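Local coordinates for triosephosphate isomerase (Toxoplasma gondii, PDB 5UPR), which probably interconverts D-glyceraldehyde 3-phosphate and dihydroxyacetone phosphate, a step shared by glycolysis and gluconeogenesis, as a homodimeric TIM-barrel isomerase, at residues D71-Q76 against K122-A126; A7-F11 against A215-I221; L132-L136 against K172-I176. All blocks are in the same frame, centred on the assembly; numbering follows the deposited sequence.

Interaction 1 of 3, residues D71-Q76 against K122-A126. With SO4 (sulfate ion), chain F.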
loop_
_atom_site.group_PDB
_atom_site.type_symbol
_atom_site.label_atom_id
_atom_site.label_comp_id
_atom_site.label_asym_id
_atom_site.label_seq_id
_atom_site.Cartn_x
_atom_site.Cartn_y
_atom_site.Cartn_z
ATOM N N ASP A 71 6.359 0.512 -2.523
ATOM C CA ASP A 71 6.403 1.288 -1.274
ATOM C C ASP A 71 6.639 0.263 -0.195
ATOM O O ASP A 71 6.510 -0.952 -0.430
ATOM C CB ASP A 71 5.071 1.992 -1.026
ATOM C CG ASP A 71 5.064 2.957 0.181
ATOM O OD1 ASP A 71 6.100 3.507 0.605
ATOM O OD2 ASP A 71 3.946 3.120 0.746
ATOM N N SER A 72 7.031 0.763 0.977
ATOM C CA SER A 72 7.280 -0.077 2.155
ATOM C C SER A 72 7.019 0.774 3.408
ATOM O O SER A 72 7.324 1.959 3.377
ATOM C CB SER A 72 8.764 -0.444 2.047
ATOM O OG SER A 72 9.025 -1.391 2.951
ATOM N N SER A 73 6.395 0.219 4.453
ATOM C CA SER A 73 5.919 1.019 5.566
ATOM C C SER A 73 7.074 1.632 6.433
ATOM O O SER A 73 8.202 1.085 6.533
ATOM C CB SER A 73 5.024 0.153 6.438
ATOM O OG SER A 73 4.388 0.934 7.432
ATOM N N THR A 74 6.764 2.777 7.065
ATOM C CA THR A 74 7.537 3.275 8.168
ATOM C C THR A 74 7.587 2.278 9.336
ATOM O O THR A 74 8.474 2.338 10.163
ATOM C CB THR A 74 6.989 4.593 8.757
ATOM O OG1 THR A 74 5.611 4.434 9.111
ATOM C CG2 THR A 74 7.101 5.670 7.788
ATOM N N GLN A 75 6.581 1.419 9.405
ATOM C CA GLN A 75 6.446 0.438 10.506
ATOM C C GLN A 75 7.224 -0.795 10.065
ATOM O O GLN A 75 6.887 -1.413 9.043
ATOM C CB GLN A 75 4.982 0.120 10.765
ATOM C CG GLN A 75 4.133 1.378 10.942
ATOM C CD GLN A 75 4.647 2.259 12.055
ATOM O OE1 GLN A 75 4.520 1.885 13.213
ATOM N NE2 GLN A 75 5.206 3.394 11.718
ATOM N N GLN A 76 8.270 -1.131 10.811
ATOM C CA GLN A 76 9.270 -2.045 10.320
ATOM C C GLN A 76 8.875 -3.517 10.324
ATOM O O GLN A 76 9.250 -4.251 9.437
ATOM C CB GLN A 76 10.570 -1.883 11.175
ATOM C CG GLN A 76 11.679 -2.789 10.714
ATOM C CD GLN A 76 13.017 -2.501 11.377
ATOM O OE1 GLN A 76 13.371 -1.339 11.628
ATOM N NE2 GLN A 76 13.792 -3.563 11.607
ATOM N N LYS A 122 12.872 7.394 7.178
ATOM C CA LYS A 122 12.457 6.355 8.113
ATOM C C LYS A 122 12.086 5.059 7.392
ATOM O O LYS A 122 12.451 3.964 7.852
ATOM C CB LYS A 122 11.283 6.833 8.946
ATOM C CG LYS A 122 10.778 5.885 10.004
ATOM C CD LYS A 122 9.746 6.561 10.907
ATOM C CE LYS A 122 9.308 5.578 11.981
ATOM N NZ LYS A 122 10.188 5.516 13.169
ATOM N N LYS A 123 11.383 5.170 6.244
ATOM C CA LYS A 123 11.085 3.967 5.463
ATOM C C LYS A 123 12.382 3.288 4.987
ATOM O O LYS A 123 12.470 2.049 5.017
ATOM C CB LYS A 123 10.193 4.272 4.285
ATOM C CG LYS A 123 8.795 4.707 4.606
ATOM C CD LYS A 123 7.913 5.049 3.403
ATOM C CE LYS A 123 6.511 5.200 3.861
ATOM N NZ LYS A 123 5.505 4.927 2.841
ATOM N N VAL A 124 13.345 4.084 4.530
ATOM C CA VAL A 124 14.606 3.530 3.992
ATOM C C VAL A 124 15.338 2.734 5.096
ATOM O O VAL A 124 15.749 1.578 4.885
ATOM C CB VAL A 124 15.535 4.589 3.372
ATOM C CG1 VAL A 124 16.865 3.958 2.947
ATOM C CG2 VAL A 124 14.898 5.270 2.157
ATOM N N ARG A 125 15.495 3.362 6.252
ATOM C CA ARG A 125 16.168 2.718 7.379
ATOM C C ARG A 125 15.498 1.385 7.765
ATOM O O ARG A 125 16.182 0.394 8.030
ATOM C CB ARG A 125 16.155 3.630 8.614
ATOM C CG ARG A 125 16.721 3.051 9.886
ATOM C CD ARG A 125 18.170 2.599 9.622
ATOM N NE ARG A 125 18.837 1.912 10.747
ATOM C CZ ARG A 125 19.619 2.444 11.678
ATOM N NH1 ARG A 125 19.982 3.731 11.661
ATOM N NH2 ARG A 125 20.003 1.684 12.676
ATOM N N ALA A 126 14.170 1.395 7.848
ATOM C CA ALA A 126 13.412 0.209 8.212
ATOM C C ALA A 126 13.612 -0.918 7.198
ATOM O O ALA A 126 13.806 -2.095 7.562
ATOM C CB ALA A 126 11.956 0.549 8.336
HETATM S S SO4 F . 21.772 4.519 14.456
HETATM O O1 SO4 F . 22.264 4.090 13.125
HETATM O O2 SO4 F . 21.094 3.366 15.086
HETATM O O3 SO4 F . 22.972 4.876 15.249
HETATM O O4 SO4 F . 20.872 5.698 14.357
HETATM O O HOH W 1 10.300 0.266 4.941
#

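Interaction 2 of 3, residues A7-F11 against A215-I221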
loop_
_atom_site.group_PDB
_atom_site.type_symbol
_atom_site.label_atom_id
_atom_site.label_comp_id
_atom_site.label_asym_id
_atom_site.label_seq_id
_atom_site.Cartn_x
_atom_site.Cartn_y
_atom_site.Cartn_z
ATOM N N ALA A 7 33.358 -2.330 -11.601
ATOM C CA ALA A 7 32.615 -1.367 -12.364
ATOM C C ALA A 7 31.192 -1.546 -11.851
ATOM O O ALA A 7 30.818 -2.601 -11.400
ATOM C CB ALA A 7 32.653 -1.668 -13.873
ATOM N N ARG A 8 30.413 -0.494 -11.948
ATOM C CA ARG A 8 29.049 -0.524 -11.503
ATOM C C ARG A 8 28.245 -1.224 -12.562
ATOM O O ARG A 8 28.267 -0.895 -13.726
ATOM C CB ARG A 8 28.528 0.886 -11.313
ATOM C CG ARG A 8 29.108 1.623 -10.139
ATOM C CD ARG A 8 28.454 2.969 -9.960
ATOM N NE ARG A 8 28.688 3.875 -11.074
ATOM C CZ ARG A 8 29.768 4.627 -11.239
ATOM N NH1 ARG A 8 30.769 4.617 -10.363
ATOM N NH2 ARG A 8 29.843 5.410 -12.300
ATOM N N ARG A 9 27.549 -2.241 -12.127
ATOM C CA ARG A 9 26.664 -2.994 -12.991
ATOM C C ARG A 9 25.439 -2.124 -13.368
ATOM O O ARG A 9 24.832 -1.451 -12.510
ATOM C CB ARG A 9 26.259 -4.206 -12.204
ATOM C CG ARG A 9 25.509 -5.209 -12.966
ATOM C CD ARG A 9 25.594 -6.537 -12.168
ATOM N NE ARG A 9 24.595 -7.510 -12.638
ATOM C CZ ARG A 9 24.762 -8.332 -13.655
ATOM N NH1 ARG A 9 25.947 -8.411 -14.284
ATOM N NH2 ARG A 9 23.776 -9.136 -14.006
ATOM N N GLY A 10 25.086 -2.131 -14.643
ATOM C CA GLY A 10 23.907 -1.412 -15.150
ATOM C C GLY A 10 22.637 -1.882 -14.456
ATOM O O GLY A 10 22.560 -3.045 -13.984
ATOM N N PHE A 11 21.661 -0.966 -14.336
ATOM C CA PHE A 11 20.436 -1.260 -13.614
ATOM C C PHE A 11 19.260 -0.672 -14.322
ATOM O O PHE A 11 19.261 0.526 -14.613
ATOM C CB PHE A 11 20.584 -0.670 -12.187
ATOM C CG PHE A 11 19.492 -1.030 -11.256
ATOM C CD1 PHE A 11 18.249 -0.390 -11.307
ATOM C CD2 PHE A 11 19.661 -2.056 -10.311
ATOM C CE1 PHE A 11 17.239 -0.706 -10.407
ATOM C CE2 PHE A 11 18.652 -2.374 -9.426
ATOM C CZ PHE A 11 17.454 -1.695 -9.470
ATOM N N ALA A 215 30.349 6.231 -2.879
ATOM C CA ALA A 215 30.182 6.998 -4.112
ATOM C C ALA A 215 30.479 6.175 -5.360
ATOM O O ALA A 215 29.748 6.233 -6.320
ATOM C CB ALA A 215 31.016 8.254 -4.083
ATOM N N GLU A 216 31.561 5.411 -5.333
ATOM C CA GLU A 216 31.969 4.607 -6.485
ATOM C C GLU A 216 31.071 3.407 -6.737
ATOM O O GLU A 216 30.915 3.009 -7.887
ATOM C CB GLU A 216 33.418 4.149 -6.364
ATOM C CG GLU A 216 34.415 5.294 -6.514
ATOM C CD GLU A 216 34.208 6.171 -7.756
ATOM O OE1 GLU A 216 34.773 5.857 -8.831
ATOM O OE2 GLU A 216 33.521 7.203 -7.647
ATOM N N ALA A 217 30.498 2.815 -5.688
ATOM C CA ALA A 217 29.717 1.607 -5.837
ATOM C C ALA A 217 28.221 1.854 -6.105
ATOM O O ALA A 217 27.552 0.992 -6.685
ATOM C CB ALA A 217 29.884 0.730 -4.630
ATOM N N THR A 218 27.677 3.011 -5.708
ATOM C CA THR A 218 26.241 3.172 -5.726
ATOM C C THR A 218 25.762 3.430 -7.170
ATOM O O THR A 218 26.213 4.382 -7.817
ATOM C CB THR A 218 25.797 4.304 -4.777
ATOM O OG1 THR A 218 26.275 4.076 -3.445
ATOM C CG2 THR A 218 24.299 4.474 -4.780
ATOM N N ARG A 219 24.856 2.590 -7.690
ATOM C CA ARG A 219 24.226 2.933 -8.967
ATOM C C ARG A 219 23.318 4.191 -8.828
ATOM O O ARG A 219 22.521 4.302 -7.881
ATOM C CB ARG A 219 23.397 1.779 -9.519
ATOM C CG ARG A 219 24.170 0.742 -10.252
ATOM C CD ARG A 219 24.950 -0.248 -9.342
ATOM N NE ARG A 219 24.093 -1.020 -8.456
ATOM C CZ ARG A 219 23.417 -2.133 -8.802
ATOM N NH1 ARG A 219 23.464 -2.625 -10.032
ATOM N NH2 ARG A 219 22.675 -2.746 -7.912
ATOM N N VAL A 220 23.475 5.130 -9.728
ATOM C CA VAL A 220 22.585 6.309 -9.852
ATOM C C VAL A 220 21.893 6.197 -11.208
ATOM O O VAL A 220 22.552 6.337 -12.284
ATOM C CB VAL A 220 23.305 7.629 -9.719
ATOM C CG1 VAL A 220 22.309 8.780 -9.630
ATOM C CG2 VAL A 220 24.169 7.638 -8.485
ATOM N N ILE A 221 20.570 5.936 -11.173
ATOM C CA ILE A 221 19.791 5.712 -12.383
ATOM C C ILE A 221 18.864 6.913 -12.691
ATOM O O ILE A 221 18.439 7.641 -11.779
ATOM C CB ILE A 221 18.999 4.408 -12.339
ATOM C CG1 ILE A 221 17.936 4.435 -11.225
ATOM C CG2 ILE A 221 19.945 3.239 -12.145
ATOM C CD1 ILE A 221 17.161 3.135 -11.074
#

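Interaction 3 of 3, residues L132-L136 against K172-I176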
loop_
_atom_site.group_PDB
_atom_site.type_symbol
_atom_site.label_atom_id
_atom_site.label_comp_id
_atom_site.label_asym_id
_atom_site.label_seq_id
_atom_site.Cartn_x
_atom_site.Cartn_y
_atom_site.Cartn_z
ATOM N N LEU A 132 16.304 -5.605 2.941
ATOM C CA LEU A 132 15.882 -5.262 1.593
ATOM C C LEU A 132 16.899 -4.393 0.891
ATOM O O LEU A 132 17.706 -3.721 1.553
ATOM C CB LEU A 132 14.524 -4.500 1.574
ATOM C CG LEU A 132 13.321 -5.339 2.099
ATOM C CD1 LEU A 132 12.128 -4.433 2.239
ATOM C CD2 LEU A 132 13.020 -6.507 1.123
ATOM N N SER A 133 16.907 -4.450 -0.448
ATOM C CA SER A 133 17.510 -3.393 -1.271
ATOM C C SER A 133 16.461 -2.349 -1.677
ATOM O O SER A 133 15.303 -2.651 -1.819
ATOM C CB SER A 133 18.163 -4.014 -2.508
ATOM O OG SER A 133 19.254 -4.801 -2.110
ATOM N N VAL A 134 16.903 -1.116 -1.843
ATOM C CA VAL A 134 16.031 0.054 -1.974
ATOM C C VAL A 134 16.396 0.855 -3.217
ATOM O O VAL A 134 17.568 1.200 -3.405
ATOM C CB VAL A 134 16.233 0.962 -0.747
ATOM C CG1 VAL A 134 15.464 2.275 -0.925
ATOM C CG2 VAL A 134 15.786 0.214 0.525
ATOM N N ILE A 135 15.411 1.144 -4.046
ATOM C CA ILE A 135 15.514 2.163 -5.076
ATOM C C ILE A 135 15.010 3.470 -4.443
ATOM O O ILE A 135 13.786 3.648 -4.267
ATOM C CB ILE A 135 14.708 1.779 -6.312
ATOM C CG1 ILE A 135 15.194 0.461 -6.894
ATOM C CG2 ILE A 135 14.800 2.867 -7.368
ATOM C CD1 ILE A 135 14.221 -0.140 -7.933
ATOM N N LEU A 136 15.941 4.332 -4.048
ATOM C CA LEU A 136 15.616 5.592 -3.407
ATOM C C LEU A 136 15.440 6.718 -4.431
ATOM O O LEU A 136 16.421 7.083 -5.090
ATOM C CB LEU A 136 16.721 5.976 -2.408
ATOM C CG LEU A 136 16.734 7.410 -1.848
ATOM C CD1 LEU A 136 15.430 7.644 -1.058
ATOM C CD2 LEU A 136 17.931 7.622 -0.958
ATOM N N LYS A 172 25.330 -0.039 0.872
ATOM C CA LYS A 172 25.558 -1.068 -0.144
ATOM C C LYS A 172 24.331 -1.515 -0.913
ATOM O O LYS A 172 24.420 -1.847 -2.109
ATOM C CB LYS A 172 26.270 -2.277 0.430
ATOM C CG LYS A 172 25.454 -3.158 1.367
ATOM C CD LYS A 172 26.448 -4.008 2.220
ATOM C CE LYS A 172 26.003 -5.341 2.783
ATOM N NZ LYS A 172 24.733 -5.100 3.441
ATOM N N SER A 173 23.179 -1.506 -0.262
ATOM C CA SER A 173 21.944 -2.018 -0.870
ATOM C C SER A 173 21.003 -0.899 -1.313
ATOM O O SER A 173 19.784 -1.137 -1.439
ATOM C CB SER A 173 21.266 -2.878 0.183
ATOM O OG SER A 173 22.081 -3.965 0.549
ATOM N N ILE A 174 21.534 0.305 -1.539
ATOM C CA ILE A 174 20.809 1.433 -2.134
ATOM C C ILE A 174 21.232 1.680 -3.590
ATOM O O ILE A 174 22.391 1.593 -3.911
ATOM C CB ILE A 174 21.035 2.716 -1.322
ATOM C CG1 ILE A 174 20.265 2.605 0.023
ATOM C CG2 ILE A 174 20.617 3.969 -2.045
ATOM C CD1 ILE A 174 20.534 3.730 0.952
ATOM N N VAL A 175 20.226 1.913 -4.440
ATOM C CA VAL A 175 20.333 2.462 -5.793
ATOM C C VAL A 175 19.582 3.780 -5.750
ATOM O O VAL A 175 18.488 3.845 -5.227
ATOM C CB VAL A 175 19.686 1.521 -6.806
ATOM C CG1 VAL A 175 19.459 2.212 -8.157
ATOM C CG2 VAL A 175 20.557 0.263 -6.984
ATOM N N ILE A 176 20.164 4.856 -6.235
ATOM C CA ILE A 176 19.519 6.169 -6.219
ATOM C C ILE A 176 18.874 6.405 -7.604
ATOM O O ILE A 176 19.543 6.238 -8.649
ATOM C CB ILE A 176 20.548 7.277 -5.947
ATOM C CG1 ILE A 176 21.078 7.108 -4.517
ATOM C CG2 ILE A 176 19.893 8.700 -6.112
ATOM C CD1 ILE A 176 22.079 8.142 -4.082
#

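Interaction 1 of 3, residues D71-Q76 against K122-A126
A buried lysine side chain lying along a loop backbone and ending in a salt bridge dominates this contact. From helix 117-129, Lys123 extends past Thr74 and Ser72, its CG 3.7 Å from Thr74 CG2 and its CD 3.1 Å from Ser72 O, and its NZ donates to Asp71 OD1 at 2.7 Å. Glu115 also pairs with this ammonium, while Arg105 takes the other carboxylate oxygen of Asp71. A water donates to Ser73 O and Lys123 O, both at 2.8 Å, and accepts from Ser72 OG at 2.9 Å, joining loop to helix backbone. Further along, Ala126 CB packs 4.0 Å from Gln76 CB. The loop is shaped by an ST turn, Gln75 N donating to Ser73 OG at 3.0 Å; Glu84 is a further partner of that hydroxyl. Thr74 also packs on Phe109 of the second subunit, consistent with the loop after the third strand that projects into the neighbouring subunit in triosephosphate isomerases. The charges of Asp71, Lys123, Glu115 and Arg105 offset one another, which is consistent with the burial of the lysine.

Interaction 2 of 3, residues A7-F11 against A215-I221
The two segments approach without pairing as strands: the nearest CA atoms are 6.1 Å apart at Arg8 and Ala217 and 7.1 Å apart at Phe11 and Ile221. Residues 7-11 lead into strand 10-15, while residues 215-221 leave the end of helix 212-217, turn at Thr218, where the backbone departs from helical angles, and enter strand 220-222. Side chains therefore bridge the gap. Arg8 points at the helix end, where its NH1 donates to Glu216 O at 3.0 Å with a nearly straight geometry (170°). Its aliphatic part lies over the turn, CD 3.4 Å from Thr218 O and CG 3.8 Å from Ala217 O, and its NE forms a salt bridge with Asp241. Arg219 reaches back the other way, its NH1 donating to Arg9 O at 3.1 Å. In the TIM barrel, strands 10-15 and 220-222 are not neighbours, since strand 242-245 lies between them; the contact thus joins the first and seventh strands at their N-terminal ends, at the bottom of the barrel. Asp43 gathers two of the arginines, forming salt bridges with both Arg9 NE and Arg219 NH1. Deeper in, Phe11 presents its ring edge to the guanidinium of Arg219, with CD2 3.9 Å from NH1, and that guanidinium in turn receives Phe11 CD2 over one of its faces. Phe11 CD1 then meets Ile221 CD1 at 3.7 Å in the barrel interior, where Val175 touches both side chains and Trp97 packs edge-to-face with the Phe11 ring.

Interaction 3 of 3, residues L132-L136 against K172-I176
Backbone hydrogen bonds join these two parallel strands in an unbroken ladder. Val134 N donates to Ser173 O at 2.9 Å, Val175 N to Val134 O at 2.9 Å and Leu136 N to Val175 O at 2.8 Å, so Val134 and Val175 each serve as donor and acceptor. The strand axes come within 4.7 Å at an angle of 15°, and Val134, Ile135 and Leu136 are in register with Ile174, Val175 and Ile176. Weaker CA-H...O contacts fill in between: Ser133 CA lies 3.2 Å from Ser173 O, and Ile135 CA and Ile176 CA lie 3.4 Å from Val175 O and Leu136 O, respectively. Apolar contacts between the strands lie on the face of Val134, Leu136, Ile174 and Ile176; there, Ile174 CG1 is 4.4 Å from Val134 CB and its CG2 is 4.4 Å from Leu136 CB. Helix 117-129 covers Val134 and Leu136 on this outer side. Ile135 and Val175 point instead to the barrel interior, where both meet Phe11 and Trp97. This is the pairing of the fifth and sixth strands of a TIM barrel, with hydrophobic residues filling both the core and the layer beneath the helices.

The contacts run from the outer helical layer to the floor of one TIM barrel. Interaction 3 lies between the others, its centre 12 Å from that of interaction 1 and 11 Å from that of interaction 2, whereas the centres of interactions 1 and 2 are about 23 Å apart, their nearest atoms about 11 Å, without touching. Helix 117-129 leads directly into strand 133-138, and Val124 packs on Leu136 and Ile174. Strands 174-178 and 220-222 are sheet neighbours, with probable backbone hydrogen bonds between Ile176 and both Arg219 and Ile221. Along the chain, interaction 1 precedes interaction 3, and both fall between the halves of interaction 2. Packing and sheet pairing thus run from the loop-helix contact near the dimer interface, through strands 133-138 and 174-178, to the barrel's N-terminal end.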